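Side-chain contacts in cytochrome c6 (Synechococcus sp., PDB 4EIE), which carries a covalently bound heme c and probably transfers electrons in photosynthesis: residues S59-G62 and D63-S66; Q8-E11 and A12-G16. All coordinates share one frame; numbering follows the deposited sequence.

Interaction 1 (S59-G62 and D63-S66); sequences SAYG and DKLS. With NA (sodium ion), chain J; HEC (heme c), chain B.
The Tyr61 and Leu65 side chains run alongside each other. From Tyr61 CB the nearest side-chain atom of residues 63-66 is Leu65 CD1, at 4.1 Å. One step out, Tyr61 CG meets the heme vinyl-derived carbon CBB at 4.1 Å. Tyr61 CD2 then meets Lys64 CD at 3.9 Å, where the lysine chain passes the ring at a slant, and Leu65 CD1 lies beside it. The heme CBB sits over the centre of one ring face, 3.9 Å above the plane. Further out, Tyr61 CE1 and CZ both come to the heme meso carbon CHC. At the tip, Tyr61 OH approaches the heme methyl CMC at 3.3 Å. This is the loop between helix 44-53 and helix 67-82 of the cytochrome c fold, just past the axial ligand Met58. Were this tyrosine an alanine, the heme CBB would be likely to lose its aromatic cover, and Lys64 CD and Leu65 CD1 the ring they pack on. Two backbone bonds close the turn. Tyr61 O accepts from Lys64 N and Leu65 N, both at 2.9 Å. In the conformer given, Lys64 CE runs close to Ala60 O. Asp63 O binds a sodium ion at 2.4 Å, with three waters as further ligands.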
loop_
_atom_site.group_PDB
_atom_site.type_symbol
_atom_site.label_atom_id
_atom_site.label_comp_id
_atom_site.label_asym_id
_atom_site.label_seq_id
_atom_site.Cartn_x
_atom_site.Cartn_y
_atom_site.Cartn_z
ATOM N N SER A 59 -10.243 2.117 -3.079
ATOM C CA SER A 59 -10.464 1.961 -4.510
ATOM C C SER A 59 -9.537 0.906 -5.097
ATOM O O SER A 59 -8.446 0.643 -4.613
ATOM C CB SER A 59 -10.070 3.271 -5.227
ATOM O OG SER A 59 -10.990 4.304 -4.945
ATOM N N ALA A 60 -9.972 0.377 -6.222
ATOM C CA ALA A 60 -9.085 -0.350 -7.154
ATOM C C ALA A 60 -8.199 0.634 -7.888
ATOM O O ALA A 60 -8.647 1.700 -8.305
ATOM C CB ALA A 60 -9.943 -1.110 -8.138
ATOM N N TYR A 61 -6.946 0.266 -8.070
ATOM C CA TYR A 61 -6.012 1.065 -8.855
ATOM C C TYR A 61 -5.620 0.387 -10.147
ATOM O O TYR A 61 -4.843 0.970 -10.918
ATOM C CB TYR A 61 -4.764 1.465 -8.045
ATOM C CG TYR A 61 -5.122 2.411 -6.924
ATOM C CD1 TYR A 61 -5.644 1.953 -5.727
ATOM C CD2 TYR A 61 -5.002 3.785 -7.097
ATOM C CE1 TYR A 61 -6.060 2.823 -4.741
ATOM C CE2 TYR A 61 -5.431 4.668 -6.121
ATOM C CZ TYR A 61 -5.958 4.194 -4.967
ATOM O OH TYR A 61 -6.437 5.032 -3.971
ATOM N N GLY A 62 -6.171 -0.781 -10.473
ATOM C CA GLY A 62 -5.748 -1.460 -11.683
ATOM C C GLY A 62 -6.074 -0.752 -12.982
ATOM O O GLY A 62 -5.447 -1.079 -14.001
ATOM N N ASP A 63 -7.047 0.168 -13.005
ATOM C CA ASP A 63 -7.291 0.982 -14.181
ATOM C C ASP A 63 -6.814 2.417 -14.005
ATOM O O ASP A 63 -7.146 3.269 -14.814
ATOM C CB ASP A 63 -8.785 1.013 -14.495
ATOM C CG ASP A 63 -9.317 -0.342 -14.833
ATOM O OD1 ASP A 63 -8.605 -1.164 -15.438
ATOM O OD2 ASP A 63 -10.472 -0.572 -14.487
ATOM N N LYS A 64 -6.009 2.675 -12.972
ATOM C CA LYS A 64 -5.462 3.999 -12.645
ATOM C C LYS A 64 -3.967 4.125 -12.661
ATOM O O LYS A 64 -3.474 5.222 -12.879
ATOM C CB LYS A 64 -5.914 4.431 -11.195
ATOM C CG LYS A 64 -7.434 4.543 -11.029
ATOM C CD LYS A 64 -7.821 4.843 -9.559
ATOM C CE LYS A 64 -9.277 4.579 -9.212
ATOM N NZ LYS A 64 -10.251 5.497 -9.633
ATOM N N LEU A 65 -3.282 3.061 -12.263
ATOM C CA LEU A 65 -1.835 2.934 -12.242
ATOM C C LEU A 65 -1.460 1.743 -13.121
ATOM O O LEU A 65 -2.164 0.770 -13.154
ATOM C CB LEU A 65 -1.356 2.690 -10.803
ATOM C CG LEU A 65 -1.585 3.857 -9.857
ATOM C CD1 LEU A 65 -1.213 3.379 -8.442
ATOM C CD2 LEU A 65 -0.771 5.078 -10.243
ATOM N N SER A 66 -0.325 1.842 -13.789
ATOM C CA SER A 66 0.138 0.756 -14.608
ATOM C C SER A 66 0.599 -0.409 -13.741
ATOM O O SER A 66 0.865 -0.258 -12.559
ATOM C CB SER A 66 1.251 1.176 -15.509
ATOM O OG SER A 66 2.404 1.452 -14.697
HETATM NA NA NA J . -7.898 4.351 -16.806
HETATM FE FE HEC B . -5.126 1.584 1.080
HETATM C CHA HEC B . -5.904 -0.973 3.142
HETATM C CHB HEC B . -2.165 0.080 0.313
HETATM C CHC HEC B . -4.510 3.964 -1.275
HETATM C CHD HEC B . -7.855 3.271 2.121
HETATM N NA HEC B . -4.209 -0.064 1.673
HETATM C C1A HEC B . -4.663 -0.996 2.577
HETATM C C2A HEC B . -3.693 -2.027 2.778
HETATM C C3A HEC B . -2.637 -1.740 1.965
HETATM C C4A HEC B . -2.974 -0.535 1.265
HETATM C CMA HEC B . -1.368 -2.521 1.764
HETATM C CAA HEC B . -3.827 -3.180 3.744
HETATM C CBA HEC B . -3.436 -2.747 5.153
HETATM C CGA HEC B . -3.688 -3.768 6.223
HETATM O O1A HEC B . -4.390 -4.759 6.017
HETATM O O2A HEC B . -3.215 -3.569 7.403
HETATM N NB HEC B . -3.671 1.938 -0.240
HETATM C C1B HEC B . -2.526 1.220 -0.397
HETATM C C2B HEC B . -1.707 1.783 -1.455
HETATM C C3B HEC B . -2.410 2.809 -1.962
HETATM C C4B HEC B . -3.623 2.919 -1.169
HETATM C CMB HEC B . -0.352 1.307 -1.833
HETATM C CAB HEC B . -2.077 3.772 -3.107
HETATM C CBB HEC B . -1.961 3.111 -4.428
HETATM N NC HEC B . -6.033 3.274 0.541
HETATM C C1C HEC B . -5.579 4.168 -0.376
HETATM C C2C HEC B . -6.337 5.384 -0.311
HETATM C C3C HEC B . -7.255 5.213 0.647
HETATM C C4C HEC B . -7.086 3.873 1.172
HETATM C CMC HEC B . -5.982 6.635 -1.099
HETATM C CAC HEC B . -8.282 6.202 1.190
HETATM C CBC HEC B . -9.187 6.735 0.182
HETATM N ND HEC B . -6.597 1.219 2.357
HETATM C C1D HEC B . -7.712 1.991 2.615
HETATM C C2D HEC B . -8.667 1.320 3.395
HETATM C C3D HEC B . -8.141 0.059 3.636
HETATM C C4D HEC B . -6.854 0.037 3.034
HETATM C CMD HEC B . -10.006 1.841 3.824
HETATM C CAD HEC B . -8.813 -1.079 4.354
HETATM C CBD HEC B . -9.444 -2.033 3.346
HETATM C CGD HEC B . -10.226 -3.082 4.098
HETATM O O1D HEC B . -11.427 -2.943 4.315
HETATM O O2D HEC B . -9.646 -4.018 4.603
HETATM O O HOH W 1 -12.578 4.495 -7.859
HETATM O O HOH W 2 -8.941 1.241 -11.078
HETATM O O HOH W 3 -2.822 -1.686 -13.995
HETATM O O HOH W 4 -7.736 2.241 -18.348
HETATM O O HOH W 5 -10.284 4.014 -16.071
HETATM O O HOH W 6 -7.839 6.397 -15.249
#

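Interaction 2 (Q8-E11 and A12-G16); sequences QIFE and AHCAG. With NA (sodium ion), chain H; HEC (heme c), chain B.
Phe10 sets its ring against Cys14 because chi1 is -171°, with CG opposite the backbone N. Cys14 SG stands beside its own backbone N (chi1 -45°), and its CB lies over one face of that ring. The contact spans the end of helix 5-13 and the start of the CXXCH heme-binding motif of c-type cytochromes. Cys14 CB makes a CH-pi contact with the Phe10 ring, 3.7 Å from Cys14 CB to the ring centroid. The sulfur stands oblique to the same ring, 4.5 Å from its centroid, and is tied covalently to the heme. Ala15 N also lies over this face. Phe10 O takes both Cys14 N (2.8 Å) and Ala15 N (3.0 Å), where helix 5-13 passes into helix 15-18. Val73 and Val77 of helix 67-82 also pack on the Phe10 side chain. The edge of the His13 ring lies near Ile9 O. Gln8 and Glu11, on the same helix, share a sodium ion. Gln8 OE1 and Glu11 OE1 each bind the ion at 2.4 Å, and a water that donates to Gln8 O is a third ligand.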
loop_
_atom_site.group_PDB
_atom_site.type_symbol
_atom_site.label_atom_id
_atom_site.label_comp_id
_atom_site.label_asym_id
_atom_site.label_seq_id
_atom_site.Cartn_x
_atom_site.Cartn_y
_atom_site.Cartn_z
ATOM N N GLN A 8 7.312 8.187 -4.851
ATOM C CA GLN A 8 6.590 9.220 -5.553
ATOM C C GLN A 8 5.133 8.815 -5.848
ATOM O O GLN A 8 4.202 9.597 -5.674
ATOM C CB GLN A 8 7.312 9.584 -6.850
ATOM C CG GLN A 8 8.662 10.228 -6.654
ATOM C CD GLN A 8 8.578 11.538 -5.922
ATOM O OE1 GLN A 8 7.747 12.393 -6.238
ATOM N NE2 GLN A 8 9.404 11.689 -4.900
ATOM N N ILE A 9 4.960 7.566 -6.283
ATOM C CA ILE A 9 3.631 7.075 -6.551
ATOM C C ILE A 9 2.813 7.082 -5.265
ATOM O O ILE A 9 1.652 7.466 -5.228
ATOM C CB ILE A 9 3.714 5.648 -7.150
ATOM C CG1 ILE A 9 4.349 5.666 -8.526
ATOM C CG2 ILE A 9 2.313 4.996 -7.219
ATOM C CD1 ILE A 9 4.935 4.336 -8.926
ATOM N N PHE A 10 3.445 6.631 -4.171
ATOM C CA PHE A 10 2.790 6.599 -2.881
ATOM C C PHE A 10 2.334 7.998 -2.478
ATOM O O PHE A 10 1.199 8.200 -2.057
ATOM C CB PHE A 10 3.722 5.999 -1.804
ATOM C CG PHE A 10 3.009 5.758 -0.502
ATOM C CD1 PHE A 10 2.350 4.531 -0.289
ATOM C CD2 PHE A 10 2.961 6.700 0.474
ATOM C CE1 PHE A 10 1.665 4.311 0.901
ATOM C CE2 PHE A 10 2.291 6.455 1.664
ATOM C CZ PHE A 10 1.656 5.294 1.854
ATOM N N GLU A 11 3.216 8.981 -2.612
ATOM C CA GLU A 11 2.883 10.363 -2.278
ATOM C C GLU A 11 1.731 10.891 -3.080
ATOM O O GLU A 11 0.901 11.623 -2.535
ATOM C CB GLU A 11 4.088 11.249 -2.517
ATOM C CG GLU A 11 5.208 10.961 -1.534
ATOM C CD GLU A 11 6.558 11.481 -1.972
ATOM O OE1 GLU A 11 6.735 12.021 -3.086
ATOM O OE2 GLU A 11 7.490 11.345 -1.151
ATOM N N ALA A 12 1.653 10.490 -4.353
ATOM C CA ALA A 12 0.656 11.020 -5.241
ATOM C C ALA A 12 -0.681 10.308 -5.160
ATOM O O ALA A 12 -1.696 10.925 -5.477
ATOM C CB ALA A 12 1.145 10.970 -6.682
ATOM N N HIS A 13 -0.711 9.036 -4.736
ATOM C CA HIS A 13 -1.914 8.246 -4.859
ATOM C C HIS A 13 -2.346 7.557 -3.574
ATOM O O HIS A 13 -3.466 7.077 -3.528
ATOM C CB HIS A 13 -1.749 7.153 -5.899
ATOM C CG HIS A 13 -1.564 7.711 -7.245
ATOM N ND1 HIS A 13 -2.630 8.160 -7.993
ATOM C CD2 HIS A 13 -0.446 7.996 -7.933
ATOM C CE1 HIS A 13 -2.174 8.683 -9.119
ATOM N NE2 HIS A 13 -0.855 8.578 -9.110
ATOM N N CYS A 14 -1.510 7.515 -2.554
ATOM C CA CYS A 14 -1.809 6.706 -1.374
ATOM C C CYS A 14 -1.773 7.499 -0.075
ATOM O O CYS A 14 -2.437 7.137 0.885
ATOM C CB CYS A 14 -0.814 5.530 -1.242
ATOM S SG CYS A 14 -0.482 4.635 -2.767
ATOM N N ALA A 15 -0.956 8.549 -0.042
ATOM C CA ALA A 15 -0.719 9.305 1.168
ATOM C C ALA A 15 -1.934 10.053 1.669
ATOM O O ALA A 15 -1.939 10.459 2.824
ATOM C CB ALA A 15 0.472 10.255 0.957
ATOM N N GLY A 16 -2.949 10.260 0.843
ATOM C CA GLY A 16 -4.139 10.883 1.341
ATOM C C GLY A 16 -4.749 10.107 2.492
ATOM O O GLY A 16 -5.315 10.694 3.410
HETATM NA NA NA H . 6.318 13.634 -4.810
HETATM FE FE HEC B . -5.126 1.584 1.080
HETATM C CHA HEC B . -5.904 -0.973 3.142
HETATM C CHB HEC B . -2.165 0.080 0.313
HETATM C CHC HEC B . -4.510 3.964 -1.275
HETATM C CHD HEC B . -7.855 3.271 2.121
HETATM N NA HEC B . -4.209 -0.064 1.673
HETATM C C1A HEC B . -4.663 -0.996 2.577
HETATM C C2A HEC B . -3.693 -2.027 2.778
HETATM C C3A HEC B . -2.637 -1.740 1.965
HETATM C C4A HEC B . -2.974 -0.535 1.265
HETATM C CMA HEC B . -1.368 -2.521 1.764
HETATM C CAA HEC B . -3.827 -3.180 3.744
HETATM C CBA HEC B . -3.436 -2.747 5.153
HETATM C CGA HEC B . -3.688 -3.768 6.223
HETATM O O1A HEC B . -4.390 -4.759 6.017
HETATM O O2A HEC B . -3.215 -3.569 7.403
HETATM N NB HEC B . -3.671 1.938 -0.240
HETATM C C1B HEC B . -2.526 1.220 -0.397
HETATM C C2B HEC B . -1.707 1.783 -1.455
HETATM C C3B HEC B . -2.410 2.809 -1.962
HETATM C C4B HEC B . -3.623 2.919 -1.169
HETATM C CMB HEC B . -0.352 1.307 -1.833
HETATM C CAB HEC B . -2.077 3.772 -3.107
HETATM C CBB HEC B . -1.961 3.111 -4.428
HETATM N NC HEC B . -6.033 3.274 0.541
HETATM C C1C HEC B . -5.579 4.168 -0.376
HETATM C C2C HEC B . -6.337 5.384 -0.311
HETATM C C3C HEC B . -7.255 5.213 0.647
HETATM C C4C HEC B . -7.086 3.873 1.172
HETATM C CMC HEC B . -5.982 6.635 -1.099
HETATM C CAC HEC B . -8.282 6.202 1.190
HETATM C CBC HEC B . -9.187 6.735 0.182
HETATM N ND HEC B . -6.597 1.219 2.357
HETATM C C1D HEC B . -7.712 1.991 2.615
HETATM C C2D HEC B . -8.667 1.320 3.395
HETATM C C3D HEC B . -8.141 0.059 3.636
HETATM C C4D HEC B . -6.854 0.037 3.034
HETATM C CMD HEC B . -10.006 1.841 3.824
HETATM C CAD HEC B . -8.813 -1.079 4.354
HETATM C CBD HEC B . -9.444 -2.033 3.346
HETATM C CGD HEC B . -10.226 -3.082 4.098
HETATM O O1D HEC B . -11.427 -2.943 4.315
HETATM O O2D HEC B . -9.646 -4.018 4.603
HETATM O O HOH W 7 4.509 12.359 -6.022
#

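From the N terminus, interaction 2 comes first. It joins helix 5-13 to helix 15-18, and it is complete before the chain reaches interaction 1. The chain then runs through helix 33-39 and helix 44-53 before it reaches residues 59-66. Interaction 1 shapes the loop that leads into helix 67-82. The two are in series and neither nests in nor crosses the other. They still touch in space: Leu65 CD2 packs on His13 NE2 at 3.7 Å, and Leu65 CD1 on Ile9 CG2 at 4.1 Å. Both reach the heme, through the Cys14 thioether and the Tyr61 ring. Helix 5-13 and the loop 59-66 thus meet directly and also through the cofactor.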